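Side-chain contacts in monomethylamine methyltransferase mtmB1 (Methanosarcina barkeri, PDB 1NTH), which transfers the methyl group of monomethylamine to the corrinoid cofactor of its partner protein MtmC, a step in methanogenesis from methylamine: residues G387-A390 with R391-G395; I404-K407 with L408-Y412; K115-V118 with G119-A122. One frame throughout, in Å; residues are numbered along the deposited sequence. Where two conformers were deposited one is given.

Contact 1. Residues G387-A390 with R391-G395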
loop_
_atom_site.group_PDB
_atom_site.type_symbol
_atom_site.label_atom_id
_atom_site.label_comp_id
_atom_site.label_asym_id
_atom_site.label_seq_id
_atom_site.Cartn_x
_atom_site.Cartn_y
_atom_site.Cartn_z
ATOM N N GLY A 387 20.046 -8.772 -27.622
ATOM C CA GLY A 387 18.620 -8.832 -27.890
ATOM C C GLY A 387 18.253 -8.991 -29.355
ATOM O O GLY A 387 17.370 -9.780 -29.691
ATOM N N GLU A 388 18.915 -8.244 -30.236
ATOM C CA GLU A 388 18.620 -8.342 -31.665
ATOM C C GLU A 388 18.942 -9.732 -32.197
ATOM O O GLU A 388 18.205 -10.287 -33.014
ATOM C CB GLU A 388 19.413 -7.302 -32.459
ATOM C CG GLU A 388 18.858 -5.894 -32.360
ATOM C CD GLU A 388 19.046 -5.111 -33.646
ATOM O OE1 GLU A 388 20.167 -4.617 -33.895
ATOM O OE2 GLU A 388 18.067 -5.007 -34.418
ATOM N N VAL A 389 20.051 -10.290 -31.727
ATOM C CA VAL A 389 20.468 -11.614 -32.155
ATOM C C VAL A 389 19.483 -12.669 -31.655
ATOM O O VAL A 389 19.202 -13.644 -32.353
ATOM C CB VAL A 389 21.893 -11.929 -31.654
ATOM C CG1 VAL A 389 22.240 -13.386 -31.929
ATOM C CG2 VAL A 389 22.893 -11.014 -32.359
ATOM N N ALA A 390 18.948 -12.469 -30.453
ATOM C CA ALA A 390 17.980 -13.414 -29.906
ATOM C C ALA A 390 16.731 -13.423 -30.787
ATOM O O ALA A 390 16.170 -14.479 -31.079
ATOM C CB ALA A 390 17.615 -13.033 -28.470
ATOM N N ARG A 391 16.294 -12.240 -31.210
ATOM C CA ARG A 391 15.120 -12.137 -32.066
ATOM C C ARG A 391 15.373 -12.861 -33.387
ATOM O O ARG A 391 14.521 -13.605 -33.872
ATOM C CB ARG A 391 14.786 -10.671 -32.356
ATOM C CG ARG A 391 13.544 -10.497 -33.219
ATOM C CD ARG A 391 13.329 -9.043 -33.627
ATOM N NE ARG A 391 14.369 -8.566 -34.532
ATOM C CZ ARG A 391 15.285 -7.658 -34.210
ATOM N NH1 ARG A 391 15.296 -7.122 -32.997
ATOM N NH2 ARG A 391 16.191 -7.286 -35.105
ATOM N N ALA A 392 16.552 -12.640 -33.960
ATOM C CA ALA A 392 16.920 -13.262 -35.227
ATOM C C ALA A 392 17.025 -14.784 -35.138
ATOM O O ALA A 392 16.687 -15.495 -36.084
ATOM C CB ALA A 392 18.242 -12.679 -35.720
ATOM N N THR A 393 17.490 -15.279 -33.995
ATOM C CA THR A 393 17.664 -16.714 -33.782
ATOM C C THR A 393 16.371 -17.473 -33.484
ATOM O O THR A 393 16.225 -18.635 -33.863
ATOM C CB THR A 393 18.654 -16.967 -32.623
ATOM O OG1 THR A 393 19.897 -16.320 -32.914
ATOM C CG2 THR A 393 18.903 -18.460 -32.437
ATOM N N ALA A 394 15.436 -16.819 -32.804
ATOM C CA ALA A 394 14.175 -17.461 -32.449
ATOM C C ALA A 394 13.473 -18.086 -33.654
ATOM O O ALA A 394 13.265 -17.431 -34.673
ATOM C CB ALA A 394 13.247 -16.452 -31.768
ATOM N N GLY A 395 13.123 -19.363 -33.530
ATOM C CA GLY A 395 12.428 -20.052 -34.602
ATOM C C GLY A 395 13.285 -20.681 -35.687
ATOM O O GLY A 395 12.773 -21.440 -36.512
#
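The carbonyl oxygen of Val-389 is gripped twice by Thr-393, with OG1 2.8 Å from Val-389 O and the backbone N of Thr-393 at 2.9 Å from the same oxygen. These are i to i+4 bonds in the closing turns of helix 380-393, where a threonine hydroxyl folds back onto the preceding turn. The two donors come from opposite faces of the carbonyl plane, OG1 lying well above it. The hydroxyl is placed there by chi1 of -57°, which sets OG1 beside the backbone N.

On another side of the same turns, Glu-388 and Arg-391 run side by side and form an i to i+3 salt bridge. Arg-391 NH2 reaches Glu-388 OE2 at 3.0 Å in a nearly straight bond. That oxygen lies in the guanidinium plane, but NH2 meets it on the anti side, 35° out of the carboxylate plane; the two planes are turned 51° apart. Both groups have further partners: OE2 also pairs with Arg-448 and OE1 bonds Tyr-444, while Arg-391 NH2 reaches the carbonyl of Phe-458 and NH1 pairs with Glu-152. With an alanine in place of Arg-391, Glu-388 OE2 would probably keep Arg-448 but lose its mate within the helix, and Glu-152 would lose a partner. Ala-394 has already left helical geometry, yet its N still bonds Ala-390 O at 3.0 Å.

Contact 2. Residues I404-K407 with L408-Y412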
loop_
_atom_site.group_PDB
_atom_site.type_symbol
_atom_site.label_atom_id
_atom_site.label_comp_id
_atom_site.label_asym_id
_atom_site.label_seq_id
_atom_site.Cartn_x
_atom_site.Cartn_y
_atom_site.Cartn_z
ATOM N N ILE A 404 25.708 -22.160 -38.277
ATOM C CA ILE A 404 26.043 -20.758 -38.065
ATOM C C ILE A 404 27.018 -20.588 -36.899
ATOM O O ILE A 404 27.982 -19.825 -36.991
ATOM C CB ILE A 404 24.770 -19.919 -37.787
ATOM C CG1 ILE A 404 23.908 -19.857 -39.050
ATOM C CG2 ILE A 404 25.151 -18.517 -37.330
ATOM C CD1 ILE A 404 22.593 -19.113 -38.874
ATOM N N LEU A 405 26.773 -21.308 -35.807
ATOM C CA LEU A 405 27.638 -21.215 -34.635
ATOM C C LEU A 405 29.060 -21.671 -34.924
ATOM O O LEU A 405 30.022 -21.050 -34.469
ATOM C CB LEU A 405 27.055 -22.029 -33.475
ATOM C CG LEU A 405 25.862 -21.370 -32.777
ATOM C CD1 LEU A 405 25.246 -22.340 -31.782
ATOM C CD2 LEU A 405 26.321 -20.090 -32.083
ATOM N N ASP A 406 29.198 -22.755 -35.677
ATOM C CA ASP A 406 30.527 -23.253 -36.003
ATOM C C ASP A 406 31.312 -22.197 -36.775
ATOM O O ASP A 406 32.496 -21.978 -36.515
ATOM C CB ASP A 406 30.430 -24.540 -36.825
ATOM C CG ASP A 406 31.792 -25.090 -37.207
ATOM O OD1 ASP A 406 32.632 -25.291 -36.303
ATOM O OD2 ASP A 406 32.023 -25.320 -38.412
ATOM N N LYS A 407 30.648 -21.535 -37.717
ATOM C CA LYS A 407 31.298 -20.501 -38.517
ATOM C C LYS A 407 31.602 -19.249 -37.704
ATOM O O LYS A 407 32.664 -18.642 -37.854
ATOM C CB LYS A 407 30.418 -20.111 -39.707
ATOM C CG LYS A 407 30.169 -21.221 -40.710
ATOM C CD LYS A 407 29.283 -20.722 -41.840
ATOM C CE LYS A 407 28.995 -21.820 -42.851
ATOM N NZ LYS A 407 28.096 -21.335 -43.938
ATOM N N LEU A 408 30.662 -18.862 -36.848
ATOM C CA LEU A 408 30.825 -17.667 -36.030
ATOM C C LEU A 408 31.931 -17.805 -34.994
ATOM O O LEU A 408 32.795 -16.936 -34.881
ATOM C CB LEU A 408 29.503 -17.321 -35.335
ATOM C CG LEU A 408 29.514 -16.115 -34.389
ATOM C CD1 LEU A 408 30.049 -14.878 -35.103
ATOM C CD2 LEU A 408 28.099 -15.874 -33.882
ATOM N N VAL A 409 31.909 -18.894 -34.236
ATOM C CA VAL A 409 32.922 -19.100 -33.214
ATOM C C VAL A 409 34.313 -19.153 -33.843
ATOM O O VAL A 409 35.294 -18.728 -33.234
ATOM C CB VAL A 409 32.649 -20.394 -32.419
ATOM C CG1 VAL A 409 33.765 -20.636 -31.407
ATOM C CG2 VAL A 409 31.302 -20.280 -31.698
ATOM N N SER A 410 34.392 -19.661 -35.070
ATOM C CA SER A 410 35.669 -19.749 -35.775
ATOM C C SER A 410 36.234 -18.368 -36.091
ATOM O O SER A 410 37.438 -18.213 -36.299
ATOM C CB SER A 410 35.508 -20.541 -37.075
ATOM O OG SER A 410 35.269 -21.913 -36.812
ATOM N N LEU A 411 35.366 -17.361 -36.121
ATOM C CA LEU A 411 35.800 -16.003 -36.422
ATOM C C LEU A 411 36.571 -15.330 -35.290
ATOM O O LEU A 411 37.247 -14.327 -35.518
ATOM C CB LEU A 411 34.599 -15.127 -36.798
ATOM C CG LEU A 411 33.845 -15.448 -38.091
ATOM C CD1 LEU A 411 32.707 -14.455 -38.273
ATOM C CD2 LEU A 411 34.798 -15.384 -39.274
ATOM N N TYR A 412 36.486 -15.868 -34.076
ATOM C CA TYR A 412 37.189 -15.249 -32.957
ATOM C C TYR A 412 37.934 -16.188 -32.010
ATOM O O TYR A 412 38.756 -15.734 -31.217
ATOM C CB TYR A 412 36.209 -14.386 -32.136
ATOM C CG TYR A 412 35.086 -15.155 -31.450
ATOM C CD1 TYR A 412 35.351 -16.032 -30.397
ATOM C CD2 TYR A 412 33.759 -15.001 -31.857
ATOM C CE1 TYR A 412 34.324 -16.738 -29.764
ATOM C CE2 TYR A 412 32.724 -15.703 -31.231
ATOM C CZ TYR A 412 33.013 -16.567 -30.187
ATOM O OH TYR A 412 31.995 -17.261 -29.567
#
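The ring of Tyr-412 receives on one face the carbonyl oxygen of Val-409, 3.9 Å above its plane and over its centre; Val-409 in turn packs back on Leu-405, its CG2 only 3.1 Å from Leu-405 O. The phenol OH of Tyr-412 bonds the carbonyl of Asn-307, which helps to hold the hydroxyl end of the ring. Leu-405 O is also the acceptor for Val-409 N, at 2.9 Å and 171°.

All this lies at the C-terminal end of helix 398-410, where Ser-410 bonds back to the preceding turn. Its OG sits beside its own backbone N (chi1 -70°) and from there reaches Asp-406 O at 2.8 Å, only slightly tilted from the carbonyl plane. The backbone bond from Ser-410 N to that oxygen is longer, 3.3 Å, and weak. The carboxylate of Asp-406 looks elsewhere and pairs with Arg-309. Leu-411 lays its CG 3.4 Å from Lys-407 O, while Leu-411 N makes only a weak bond there and a shorter one, 2.9 Å, to Leu-408 O. The side chain of Leu-408 packs on helices 343-359 and 438-454, touching Ala-351, Leu-451 and Leu-454.

Contact 3. Residues K115-V118 with G119-A122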
loop_
_atom_site.group_PDB
_atom_site.type_symbol
_atom_site.label_atom_id
_atom_site.label_comp_id
_atom_site.label_asym_id
_atom_site.label_seq_id
_atom_site.Cartn_x
_atom_site.Cartn_y
_atom_site.Cartn_z
ATOM N N LYS A 115 8.072 -20.686 -19.910
ATOM C CA LYS A 115 8.979 -21.670 -20.492
ATOM C C LYS A 115 9.152 -21.597 -22.007
ATOM O O LYS A 115 8.204 -21.316 -22.749
ATOM C CB LYS A 115 8.536 -23.091 -20.116
ATOM C CG LYS A 115 9.483 -24.161 -20.655
ATOM C CD LYS A 115 9.052 -25.575 -20.305
ATOM C CE LYS A 115 10.049 -26.588 -20.870
ATOM N NZ LYS A 115 9.655 -27.987 -20.549
ATOM N N ARG A 116 10.383 -21.845 -22.453
ATOM C CA ARG A 116 10.716 -21.875 -23.876
ATOM C C ARG A 116 11.283 -23.255 -24.180
ATOM O O ARG A 116 11.970 -23.849 -23.351
ATOM C CB ARG A 116 11.779 -20.829 -24.234
ATOM C CG ARG A 116 11.296 -19.390 -24.223
ATOM C CD ARG A 116 12.370 -18.434 -24.748
ATOM N NE ARG A 116 12.632 -18.604 -26.181
ATOM C CZ ARG A 116 13.722 -19.174 -26.692
ATOM N NH1 ARG A 116 14.676 -19.641 -25.892
ATOM N NH2 ARG A 116 13.861 -19.275 -28.009
ATOM N N SER A 117 10.986 -23.768 -25.365
ATOM C CA SER A 117 11.497 -25.071 -25.762
ATOM C C SER A 117 12.672 -24.843 -26.699
ATOM O O SER A 117 12.956 -23.714 -27.089
ATOM C CB SER A 117 10.408 -25.868 -26.482
ATOM O OG SER A 117 9.977 -25.193 -27.652
ATOM N N VAL A 118 13.364 -25.920 -27.049
ATOM C CA VAL A 118 14.481 -25.820 -27.973
ATOM C C VAL A 118 13.919 -25.298 -29.299
ATOM O O VAL A 118 12.884 -25.776 -29.764
ATOM C CB VAL A 118 15.129 -27.204 -28.197
ATOM C CG1 VAL A 118 16.185 -27.121 -29.291
ATOM C CG2 VAL A 118 15.745 -27.701 -26.898
ATOM N N GLY A 119 14.588 -24.305 -29.883
ATOM C CA GLY A 119 14.149 -23.739 -31.150
ATOM C C GLY A 119 12.840 -22.964 -31.100
ATOM O O GLY A 119 12.239 -22.679 -32.135
ATOM N N ASP A 120 12.404 -22.611 -29.895
ATOM C CA ASP A 120 11.151 -21.882 -29.704
ATOM C C ASP A 120 11.053 -20.605 -30.540
ATOM O O ASP A 120 12.029 -19.868 -30.684
ATOM C CB ASP A 120 10.993 -21.542 -28.220
ATOM C CG ASP A 120 9.548 -21.353 -27.811
ATOM O OD1 ASP A 120 9.129 -21.999 -26.829
ATOM O OD2 ASP A 120 8.834 -20.564 -28.463
ATOM N N LYS A 121 9.865 -20.349 -31.085
ATOM C CA LYS A 121 9.619 -19.152 -31.890
ATOM C C LYS A 121 9.596 -17.914 -30.994
ATOM O O LYS A 121 9.862 -16.800 -31.448
ATOM C CB LYS A 121 8.271 -19.256 -32.608
ATOM C CG LYS A 121 8.160 -20.372 -33.631
ATOM C CD LYS A 121 8.886 -20.042 -34.921
ATOM C CE LYS A 121 8.619 -21.107 -35.977
ATOM N NZ LYS A 121 9.276 -20.790 -37.275
ATOM N N ALA A 122 9.261 -18.110 -29.724
ATOM C CA ALA A 122 9.206 -17.001 -28.778
ATOM C C ALA A 122 10.611 -16.534 -28.422
ATOM O O ALA A 122 11.541 -17.332 -28.333
ATOM C CB ALA A 122 8.463 -17.422 -27.516
HETATM O O HOH W 1 7.432 -20.243 -25.324
HETATM O O HOH W 2 14.773 -20.432 -30.671
#
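The backbone reverses through a type II beta turn from Ser-117 to Asp-120, closed by a bond from Asp-120 N to Ser-117 O at 3.1 Å. Gly-119 takes the third position with a positive phi of 68°, where a CB would clash with Val-118 O. The side chain of Asp-120 folds back across the turn, CG anti to the backbone N at chi1 -155°, and its two oxygens hold opposite arms. Asp-120 OD1 offers its anti lone pair to Ser-117 N at 3.0 Å, in a nearly straight bond. Its partner oxygen, Asp-120 OD2, accepts from Ala-122 N at 2.8 Å, the bond that defines an Asx turn. Beta turn and Asx turn thus follow each other in the loop that leads from strand 111-114 into strand 125-128 of the TIM barrel.

The chain of Arg-116, bent at chi3, brings its guanidinium beside the second arm. Arg-116 NE reaches Ala-122 O at 2.7 Å; that oxygen lies at the guanidinium edge, although the donor stands above the carbonyl plane. NH2 adds only weak bonds to Ala-122 O and Asp-120 O, while NH1 goes to the carbonyls of Thr-357 and Arg-361. The Asp-120 carboxylate, not in contact with the guanidinium, probably adds some electrostatic support; Asp-120 CB lies over one guanidinium face, 3.7 Å from Arg-116 NH2. A water sits 2.9 Å from both Lys-115 O and Asp-120 OD1.

In the fold
From the N terminus, contact 3 comes first and closes a tight turn within the loop between strands 111-114 and 125-128. Contact 1 follows much later, in the last turns of helix 380-393, and contact 2 in the next helix, 398-410. They run in series: none nests in or crosses another. Contacts 1 and 3 nevertheless meet in space, their centres about 11 Å apart, where Ala-394 CB packs on Lys-121 O at 3.4 Å. Contacts 1 and 2 do not touch, their centres lying about 17 Å apart. Helix 343-359 joins all three, bonding Arg-116 through Thr-357 and meeting both Val-389 and Leu-405 at Ile-354, while helix 438-454 packs on contacts 1 and 2.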